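Long-range contacts in enoyl CoA hydratase/isomerase (Crotonase) (Legionella pneumophila subsp. pneumophila, PDB 3I47), which probably hydrates the double bond of enoyl-CoA thioesters or shifts its position, as a member of the crotonase family: residues G15-N20 with R50-K55; P101-V106 with K195-I200; E35-L40 with L88-Y93; I123-T128 with D187-F192. All coordinates share one frame; numbering follows the deposited sequence.

Contact 1 (G15-N20 with R50-K55)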
# COMPACT_ATOMS: atom_id res chain seq x y z
N GLY A 15 11.37 2.38 5.04
CA GLY A 15 11.10 3.77 4.65
C GLY A 15 9.70 4.13 5.08
O GLY A 15 8.76 3.40 4.76
N LEU A 16 9.57 5.22 5.82
CA LEU A 16 8.28 5.61 6.40
C LEU A 16 7.83 6.94 5.81
O LEU A 16 8.51 7.95 5.97
CB LEU A 16 8.43 5.76 7.92
CG LEU A 16 8.93 4.54 8.71
CD1 LEU A 16 9.45 4.97 10.06
CD2 LEU A 16 7.80 3.57 8.88
N LEU A 17 6.71 6.92 5.09
CA LEU A 17 6.09 8.15 4.58
C LEU A 17 4.91 8.44 5.48
O LEU A 17 4.02 7.60 5.60
CB LEU A 17 5.60 7.98 3.14
CG LEU A 17 6.55 8.01 1.93
CD1 LEU A 17 7.42 6.76 1.84
CD2 LEU A 17 5.73 8.19 0.67
N THR A 18 4.90 9.62 6.10
CA THR A 18 3.82 9.97 7.03
C THR A 18 3.05 11.21 6.58
O THR A 18 3.59 12.32 6.57
CB THR A 18 4.37 10.17 8.46
OG1 THR A 18 5.12 9.01 8.84
CG2 THR A 18 3.24 10.38 9.46
N MET A 19 1.78 11.03 6.24
CA MET A 19 0.90 12.17 5.95
C MET A 19 0.69 12.97 7.23
O MET A 19 0.29 12.42 8.26
CB MET A 19 -0.43 11.69 5.37
CG MET A 19 -0.28 11.05 3.97
SD MET A 19 -1.81 10.36 3.20
CE MET A 19 -2.21 9.01 4.33
N ASN A 20 0.97 14.27 7.16
CA ASN A 20 1.08 15.07 8.38
C ASN A 20 0.28 16.37 8.32
O ASN A 20 0.61 17.36 8.99
CB ASN A 20 2.58 15.33 8.67
CG ASN A 20 2.83 15.86 10.07
OD1 ASN A 20 2.31 15.34 11.05
ND2 ASN A 20 3.65 16.91 10.16
N ARG A 50 14.25 -1.55 2.39
CA ARG A 50 13.70 -2.83 1.96
C ARG A 50 12.19 -2.85 1.97
O ARG A 50 11.58 -3.55 1.16
CB ARG A 50 14.22 -3.99 2.82
CG ARG A 50 15.68 -4.34 2.58
CD ARG A 50 16.13 -5.48 3.45
NE ARG A 50 17.56 -5.75 3.27
CZ ARG A 50 18.28 -6.55 4.05
NH1 ARG A 50 17.71 -7.18 5.07
NH2 ARG A 50 19.58 -6.70 3.82
N VAL A 51 11.58 -2.11 2.90
CA VAL A 51 10.11 -2.13 3.07
C VAL A 51 9.63 -0.69 3.14
O VAL A 51 10.30 0.14 3.75
CB VAL A 51 9.70 -2.90 4.35
CG1 VAL A 51 8.17 -2.85 4.61
CG2 VAL A 51 10.19 -4.38 4.29
N ILE A 52 8.50 -0.41 2.51
CA ILE A 52 7.92 0.94 2.52
C ILE A 52 6.60 0.95 3.27
O ILE A 52 5.73 0.12 3.00
CB ILE A 52 7.71 1.42 1.08
CG1 ILE A 52 9.08 1.49 0.36
CG2 ILE A 52 7.04 2.80 1.04
CD1 ILE A 52 8.98 1.69 -1.15
N VAL A 53 6.46 1.90 4.19
CA VAL A 53 5.22 2.08 4.96
C VAL A 53 4.61 3.45 4.67
O VAL A 53 5.30 4.47 4.74
CB VAL A 53 5.48 1.95 6.49
CG1 VAL A 53 4.23 2.28 7.29
CG2 VAL A 53 5.93 0.54 6.83
N LEU A 54 3.33 3.45 4.31
CA LEU A 54 2.54 4.69 4.23
C LEU A 54 1.66 4.78 5.46
O LEU A 54 0.85 3.89 5.71
CB LEU A 54 1.64 4.69 2.98
CG LEU A 54 2.25 4.32 1.61
CD1 LEU A 54 1.17 4.42 0.51
CD2 LEU A 54 3.48 5.18 1.26
N LYS A 55 1.82 5.86 6.23
CA LYS A 55 1.05 6.04 7.45
C LYS A 55 0.67 7.49 7.61
O LYS A 55 0.92 8.29 6.70
CB LYS A 55 1.81 5.52 8.68
CG LYS A 55 3.14 6.23 9.02
CD LYS A 55 3.81 5.55 10.22
CE LYS A 55 5.12 6.20 10.60
NZ LYS A 55 4.88 7.53 11.25
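G15 to M19 and V51 to K55 run side by side as parallel strands, their axes 4.8 Å apart and their directions only 15° from each other. Helix 30-45 joins them, making a classical beta-alpha-beta unit of the crotonase fold. G15 donates from its N to V51 O and accepts from V53 N; L17 repeats the pattern, its N bonding V53 O at 2.8 Å and its O receiving K55 N, and M19 N closes the series on K55 O. Side chains alternate between the two faces. L17 and L54 lie side by side on the helix 30-45 face, CD2 against CD2 at 3.8 Å, while L17 CD1 reaches I52 CG2 at 4.1 Å. On the other face, covered by helix 189-201, L16 CD2 rests on V53 CB at 3.7 Å and also comes within 4.1 Å of K55 CE. K55 leaves its backbone with CG between N and the carbonyl carbon (chi1 63°), in van der Waals reach of T18 OG1. A bend at its last torsion (chi4 72°) then turns the ammonium back to the neighbouring strand, where K55 NZ donates to T18 OG1 at 2.8 Å.

Contact 2 (P101-V106 with K195-I200)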
# COMPACT_ATOMS: atom_id res chain seq x y z
N PRO A 101 8.22 -4.64 -0.76
CA PRO A 101 6.94 -4.73 -0.02
C PRO A 101 6.43 -3.36 0.40
O PRO A 101 7.21 -2.51 0.85
CB PRO A 101 7.29 -5.53 1.23
CG PRO A 101 8.54 -6.29 0.86
CD PRO A 101 9.28 -5.47 -0.15
N THR A 102 5.13 -3.15 0.23
CA THR A 102 4.47 -1.90 0.64
C THR A 102 3.37 -2.17 1.66
O THR A 102 2.61 -3.14 1.52
CB THR A 102 3.87 -1.18 -0.56
OG1 THR A 102 3.00 -2.06 -1.27
CG2 THR A 102 4.97 -0.68 -1.51
N ILE A 103 3.29 -1.32 2.67
CA ILE A 103 2.35 -1.50 3.78
C ILE A 103 1.65 -0.18 4.02
O ILE A 103 2.32 0.86 4.15
CB ILE A 103 3.08 -1.90 5.08
CG1 ILE A 103 3.73 -3.27 4.91
CG2 ILE A 103 2.11 -1.91 6.28
CD1 ILE A 103 4.72 -3.60 6.01
N ALA A 104 0.32 -0.22 4.09
CA ALA A 104 -0.48 0.95 4.53
C ALA A 104 -0.93 0.77 5.97
O ALA A 104 -1.42 -0.31 6.33
CB ALA A 104 -1.69 1.15 3.63
N MET A 105 -0.77 1.80 6.80
CA MET A 105 -1.11 1.74 8.22
C MET A 105 -2.24 2.75 8.41
O MET A 105 -2.02 3.96 8.24
CB MET A 105 0.11 2.10 9.08
CG MET A 105 -0.15 2.19 10.58
SD MET A 105 1.28 2.74 11.59
CE MET A 105 0.55 4.14 12.43
N VAL A 106 -3.43 2.25 8.73
CA VAL A 106 -4.64 3.09 8.69
C VAL A 106 -5.31 3.24 10.05
O VAL A 106 -5.78 2.24 10.64
CB VAL A 106 -5.67 2.50 7.70
CG1 VAL A 106 -6.92 3.37 7.64
CG2 VAL A 106 -5.06 2.31 6.31
N LYS A 195 7.12 -3.17 13.96
CA LYS A 195 7.66 -4.50 14.21
C LYS A 195 7.41 -5.45 13.05
O LYS A 195 8.28 -6.24 12.67
CB LYS A 195 7.09 -5.08 15.50
CG LYS A 195 7.69 -4.45 16.73
CD LYS A 195 7.60 -5.38 17.90
CE LYS A 195 8.19 -4.72 19.12
NZ LYS A 195 7.85 -5.50 20.34
N TYR A 196 6.21 -5.35 12.47
CA TYR A 196 5.82 -6.22 11.37
C TYR A 196 6.64 -5.90 10.13
O TYR A 196 7.12 -6.81 9.44
CB TYR A 196 4.32 -6.07 11.13
CG TYR A 196 3.74 -6.98 10.08
CD1 TYR A 196 3.42 -8.31 10.38
CD2 TYR A 196 3.47 -6.52 8.80
CE1 TYR A 196 2.87 -9.15 9.42
CE2 TYR A 196 2.92 -7.35 7.83
CZ TYR A 196 2.61 -8.67 8.15
OH TYR A 196 2.06 -9.50 7.21
N ALA A 197 6.83 -4.60 9.86
CA ALA A 197 7.65 -4.17 8.73
C ALA A 197 9.10 -4.59 8.93
O ALA A 197 9.72 -5.07 8.00
CB ALA A 197 7.54 -2.65 8.53
N SER A 198 9.61 -4.44 10.16
CA SER A 198 10.98 -4.84 10.46
C SER A 198 11.17 -6.33 10.22
O SER A 198 12.19 -6.75 9.65
CB SER A 198 11.37 -4.47 11.89
OG SER A 198 11.49 -3.06 12.02
N GLN A 199 10.19 -7.14 10.61
CA GLN A 199 10.26 -8.59 10.38
C GLN A 199 10.39 -8.96 8.90
O GLN A 199 11.20 -9.81 8.53
CB GLN A 199 9.07 -9.30 11.03
CG GLN A 199 9.22 -9.39 12.54
CD GLN A 199 7.90 -9.56 13.27
OE1 GLN A 199 6.83 -9.66 12.66
NE2 GLN A 199 7.97 -9.60 14.60
N ILE A 200 9.59 -8.31 8.05
CA ILE A 200 9.73 -8.51 6.61
C ILE A 200 11.10 -8.03 6.11
O ILE A 200 11.73 -8.70 5.27
CB ILE A 200 8.57 -7.81 5.85
CG1 ILE A 200 7.23 -8.44 6.26
CG2 ILE A 200 8.76 -7.92 4.34
CD1 ILE A 200 6.00 -7.68 5.76
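I103 carries most of this contact between strand 102-106 and helix 195-200, and it does so through the end of its longer branch, which reaches A197. The CB of I103 is directed at the helix but touches nothing on it, and the CG2 branch likewise stays short of it. CG1 lies beside the backbone N (chi1 -65°), and the extended second torsion (chi2 167°) sends CD1 outward to the helix. There CD1 meets A197 CB at 3.9 Å and is almost equally close to A197 CA, 4.0 Å away. From one turn further along, I200 CD1 approaches I103 CD1 at 4.3 Å. Y196 offers the rim of its ring: I103 CD1 sits near the ring plane, 4.2 Å from Y196 CD2, so the methyl meets the edge and not the face.

Helix and strand run almost exactly antiparallel, at 176°, with 10.4 Å between their axes, the helix running along one face of the central sheet of the crotonase fold, against the strand direction. V51 of the next strand touches I103, A197 and I200, and I125 on the other side touches both I103 and Y196, so the helix spans several strands at once.

The second point of contact lies just before the strand. P101 and I200 slide past each other in opposite directions, the pyrrolidine CG of P101 meeting I200 CG2 at 3.8 Å and its CB the same methyl at 4.2 Å.

Contact 3 (E35-L40 with L88-Y93)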
# COMPACT_ATOMS: atom_id res chain seq x y z
N GLU A 35 3.82 15.27 -3.53
CA GLU A 35 4.84 15.01 -2.50
C GLU A 35 4.99 13.52 -2.25
O GLU A 35 6.11 13.01 -2.16
CB GLU A 35 4.50 15.67 -1.16
CG GLU A 35 4.48 17.19 -1.20
CD GLU A 35 4.81 17.81 0.16
OE1 GLU A 35 4.04 18.70 0.60
OE2 GLU A 35 5.82 17.42 0.77
N MET A 36 3.87 12.83 -2.13
CA MET A 36 3.88 11.38 -1.91
C MET A 36 4.58 10.64 -3.04
O MET A 36 5.39 9.75 -2.78
CB MET A 36 2.47 10.85 -1.64
CG MET A 36 1.88 11.43 -0.36
SD MET A 36 0.24 10.78 0.09
CE MET A 36 0.64 9.08 0.33
N ARG A 37 4.29 11.02 -4.28
CA ARG A 37 4.94 10.41 -5.45
C ARG A 37 6.47 10.53 -5.37
O ARG A 37 7.20 9.56 -5.61
CB ARG A 37 4.47 11.06 -6.75
CG ARG A 37 3.04 10.74 -7.13
CD ARG A 37 2.68 11.45 -8.43
NE ARG A 37 3.40 10.89 -9.58
CZ ARG A 37 3.43 11.44 -10.79
NH1 ARG A 37 2.78 12.58 -11.03
NH2 ARG A 37 4.10 10.85 -11.78
N ILE A 38 6.94 11.73 -5.05
CA ILE A 38 8.38 11.97 -5.00
C ILE A 38 9.05 11.16 -3.90
O ILE A 38 10.07 10.51 -4.14
CB ILE A 38 8.71 13.47 -4.83
CG1 ILE A 38 8.22 14.23 -6.07
CG2 ILE A 38 10.22 13.67 -4.63
CD1 ILE A 38 8.25 15.75 -5.94
N ARG A 39 8.48 11.19 -2.70
CA ARG A 39 9.06 10.44 -1.59
C ARG A 39 9.01 8.94 -1.84
O ARG A 39 9.95 8.22 -1.51
CB ARG A 39 8.37 10.75 -0.26
CG ARG A 39 8.41 12.20 0.16
CD ARG A 39 9.80 12.74 0.26
NE ARG A 39 9.76 14.07 0.87
CZ ARG A 39 10.83 14.76 1.19
NH1 ARG A 39 12.04 14.27 0.92
NH2 ARG A 39 10.70 15.96 1.75
N LEU A 40 7.91 8.46 -2.42
CA LEU A 40 7.80 7.04 -2.75
C LEU A 40 8.89 6.63 -3.74
O LEU A 40 9.55 5.59 -3.55
CB LEU A 40 6.41 6.74 -3.33
CG LEU A 40 6.25 5.31 -3.86
CD1 LEU A 40 6.22 4.32 -2.71
CD2 LEU A 40 4.98 5.21 -4.70
N LEU A 88 -3.08 11.29 -8.78
CA LEU A 88 -3.46 10.09 -8.01
C LEU A 88 -3.22 8.83 -8.82
O LEU A 88 -2.69 7.85 -8.30
CB LEU A 88 -4.92 10.16 -7.53
CG LEU A 88 -5.39 8.92 -6.76
CD1 LEU A 88 -4.66 8.77 -5.42
CD2 LEU A 88 -6.89 9.00 -6.54
N GLY A 89 -3.57 8.85 -10.11
CA GLY A 89 -3.37 7.68 -10.98
C GLY A 89 -1.92 7.22 -11.02
O GLY A 89 -1.64 6.03 -10.88
N ASN A 90 -0.99 8.16 -11.19
CA ASN A 90 0.42 7.80 -11.19
C ASN A 90 0.93 7.36 -9.83
O ASN A 90 1.76 6.44 -9.76
CB ASN A 90 1.25 8.96 -11.72
CG ASN A 90 1.25 9.02 -13.22
OD1 ASN A 90 1.53 8.02 -13.88
ND2 ASN A 90 0.96 10.19 -13.78
N LEU A 91 0.43 7.98 -8.76
CA LEU A 91 0.80 7.55 -7.41
C LEU A 91 0.39 6.10 -7.15
O LEU A 91 1.21 5.29 -6.71
CB LEU A 91 0.20 8.47 -6.33
CG LEU A 91 0.43 8.03 -4.87
CD1 LEU A 91 1.95 7.95 -4.51
CD2 LEU A 91 -0.31 8.95 -3.91
N MET A 92 -0.86 5.78 -7.44
CA MET A 92 -1.34 4.42 -7.17
C MET A 92 -0.60 3.41 -8.04
O MET A 92 -0.26 2.31 -7.56
CB MET A 92 -2.85 4.34 -7.37
CG MET A 92 -3.61 5.28 -6.44
SD MET A 92 -4.11 4.53 -4.90
CE MET A 92 -5.33 3.39 -5.52
N TYR A 93 -0.34 3.76 -9.30
CA TYR A 93 0.39 2.87 -10.19
C TYR A 93 1.79 2.63 -9.64
O TYR A 93 2.23 1.48 -9.55
CB TYR A 93 0.43 3.43 -11.61
CG TYR A 93 1.08 2.50 -12.59
CD1 TYR A 93 0.47 1.29 -12.93
CD2 TYR A 93 2.29 2.82 -13.18
CE1 TYR A 93 1.06 0.42 -13.84
CE2 TYR A 93 2.89 1.96 -14.10
CZ TYR A 93 2.26 0.77 -14.42
OH TYR A 93 2.86 -0.10 -15.33
O HOH W 1 4.37 8.39 -9.11
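M36 is the first residue of helix 35-40 to meet helix 88-93, its CB lying 4.1 Å from L91 CD2. R37 follows and makes two different contacts. Its CG packs on L91 CB at 3.7 Å, the two side chains sliding past each other in opposite directions. The chain bends at chi3 (69°), which turns NE aside; the guanidinium lies against N90, with N90 CB 3.3 Å above one face, displaced toward the rim, and 3.4 Å from R37 NH2. The guanidinium and the N90 amide planes are 22° apart, and the contact is one of van der Waals type. In the plane of the guanidinium, at its edge, a water accepts from R37 NE at 2.7 Å and makes a weak bond to N90 O, bridging the helices. One turn after M36, L40 crosses L91 and touches L91 CD1 with CD2, 4.1 Å away. L91 thus enters between M36, R37 and L40. The helices form a near-parallel pair, axes 9.6 Å apart and inclined by 27°, in the helical layer on one face of the crotonase fold's central sheet. L117 of helix 113-120 touches both M36 and L91, while M36 and R39 reach L6 of strand 6-11: helix 30-45 packs on the sheet and helix 78-97 lies farther out, beside it.

Contact 4 (I123-T128 with D187-F192)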
# COMPACT_ATOMS: atom_id res chain seq x y z
N ILE A 123 -0.04 -4.78 1.63
CA ILE A 123 -0.55 -5.14 2.94
C ILE A 123 -1.14 -3.88 3.57
O ILE A 123 -0.55 -2.81 3.46
CB ILE A 123 0.56 -5.66 3.87
CG1 ILE A 123 1.21 -6.93 3.31
CG2 ILE A 123 0.03 -5.90 5.29
CD1 ILE A 123 2.62 -7.20 3.90
N ALA A 124 -2.30 -4.01 4.21
CA ALA A 124 -2.86 -2.90 4.97
C ALA A 124 -3.17 -3.38 6.39
O ALA A 124 -3.68 -4.49 6.59
CB ALA A 124 -4.11 -2.29 4.28
N ILE A 125 -2.81 -2.54 7.35
CA ILE A 125 -2.99 -2.80 8.77
C ILE A 125 -3.88 -1.69 9.29
O ILE A 125 -3.56 -0.50 9.09
CB ILE A 125 -1.63 -2.74 9.50
CG1 ILE A 125 -0.65 -3.80 8.95
CG2 ILE A 125 -1.83 -2.93 11.02
CD1 ILE A 125 0.82 -3.62 9.42
N ALA A 126 -4.98 -2.05 9.94
CA ALA A 126 -5.92 -1.05 10.46
C ALA A 126 -6.03 -1.14 11.97
O ALA A 126 -5.95 -2.24 12.54
CB ALA A 126 -7.29 -1.25 9.82
N SER A 127 -6.22 0.01 12.61
CA SER A 127 -6.62 0.04 14.01
C SER A 127 -8.09 -0.39 14.09
O SER A 127 -8.84 -0.29 13.10
CB SER A 127 -6.44 1.44 14.59
OG SER A 127 -7.23 2.34 13.86
N THR A 128 -8.52 -0.87 15.25
CA THR A 128 -9.89 -1.36 15.40
C THR A 128 -10.92 -0.27 15.12
O THR A 128 -12.04 -0.57 14.69
CB THR A 128 -10.13 -1.95 16.82
OG1 THR A 128 -9.85 -0.95 17.80
CG2 THR A 128 -9.23 -3.15 17.06
N ASP A 187 -4.11 1.95 20.25
CA ASP A 187 -2.99 2.65 20.88
C ASP A 187 -1.65 2.01 20.56
O ASP A 187 -0.61 2.58 20.90
CB ASP A 187 -3.20 2.77 22.39
CG ASP A 187 -4.36 3.67 22.75
OD1 ASP A 187 -4.85 4.45 21.89
OD2 ASP A 187 -4.80 3.60 23.91
N THR A 188 -1.67 0.84 19.91
CA THR A 188 -0.41 0.18 19.51
C THR A 188 -0.29 -0.09 18.01
O THR A 188 0.50 -0.93 17.57
CB THR A 188 -0.13 -1.07 20.35
OG1 THR A 188 -1.33 -1.86 20.44
CG2 THR A 188 0.35 -0.69 21.73
N LEU A 189 -1.06 0.64 17.21
CA LEU A 189 -1.02 0.50 15.76
C LEU A 189 0.39 0.73 15.21
O LEU A 189 0.90 -0.08 14.43
CB LEU A 189 -2.03 1.45 15.10
CG LEU A 189 -2.06 1.48 13.57
CD1 LEU A 189 -2.48 0.12 12.98
CD2 LEU A 189 -3.02 2.58 13.09
N LEU A 190 1.01 1.84 15.63
CA LEU A 190 2.36 2.16 15.17
C LEU A 190 3.37 1.08 15.58
O LEU A 190 4.12 0.58 14.74
CB LEU A 190 2.80 3.53 15.72
CG LEU A 190 4.22 3.97 15.33
CD1 LEU A 190 4.37 4.09 13.82
CD2 LEU A 190 4.57 5.32 16.00
N GLU A 191 3.34 0.71 16.85
CA GLU A 191 4.28 -0.29 17.36
C GLU A 191 4.13 -1.62 16.61
O GLU A 191 5.13 -2.22 16.20
CB GLU A 191 4.10 -0.50 18.87
CG GLU A 191 4.54 0.71 19.71
CD GLU A 191 3.48 1.81 19.88
OE1 GLU A 191 3.69 2.64 20.79
OE2 GLU A 191 2.45 1.89 19.15
N PHE A 192 2.89 -2.06 16.41
CA PHE A 192 2.64 -3.28 15.64
C PHE A 192 3.22 -3.19 14.22
O PHE A 192 3.90 -4.09 13.73
CB PHE A 192 1.13 -3.57 15.56
CG PHE A 192 0.79 -4.80 14.77
CD1 PHE A 192 0.64 -4.75 13.37
CD2 PHE A 192 0.65 -6.03 15.41
CE1 PHE A 192 0.35 -5.91 12.63
CE2 PHE A 192 0.34 -7.19 14.68
CZ PHE A 192 0.20 -7.13 13.28
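I125 and L189 make the closest apolar contact here: I125, on strand 123-127, points its CB at helix 189-201, and its CG2 lies 3.7 Å from L189 CD1, the two side chains crossing at a slant. L189 has its CG anti to the backbone N (chi1 177°), and from that carbon the two methyls fork over different parts of the strand. While CD1 goes to I125, CD2 packs on S127 CB at 3.9 Å.

Aromatic contact comes from F192, a turn later in the helix. I125 CD1 lies in the plane of its ring, at the edge, 4.0 Å from F192 CE1. The second I125 methyl, CG2, approaches obliquely, 3.9 Å from F192 CD1. Both methyls meet the same CD1-CE1 bond of the phenyl group.

Contacts with the strand backbone form a third kind. L189 CD1 covers the peptide link between A126 and S127, 3.9 Å from A126 C and 3.8 Å from S127 N.

Polar bonding belongs to each segment and its surroundings: F192 N bonds T188 O in the first turn of the helix, and T128 OG1 is hydrogen-bonded to D186 OD1 just ahead of the second segment. V184, on the edge strand 182-184, touches I125, L189 and F192 together. Strand 182-184 lies next to strand 123-127 in the sheet, and the chain then turns into helix 189-201, whose opening turn folds back over both: a strand followed by a helix that packs over one face of the central mixed sheet, as in the core of the crotonase fold.

How the contacts relate
Contacts 1, 2 and 4 share one sheet and contact 3 lies on its far side from helix 189-201. Contacts 1 and 2, with centres 9 Å apart, join where strands 51-56 and 102-106 pair: I103 N lies 2.8 Å from I52 O, and L54 N 2.8 Å from I103 O. Contacts 2 and 4, 10 Å apart, use successive turns of helix 189-201, and contact 4 is nested within the chain loop closed by contact 2. Contact 3 meets contact 1 through helix 30-45, M36 SD lying 3.8 Å from M19 SD. Contacts 3 and 4, 22 Å apart, flank the chain's centre on opposite sides. Contact 1 also reaches contact 4, K55 CE lying 3.9 Å from L190 CD1.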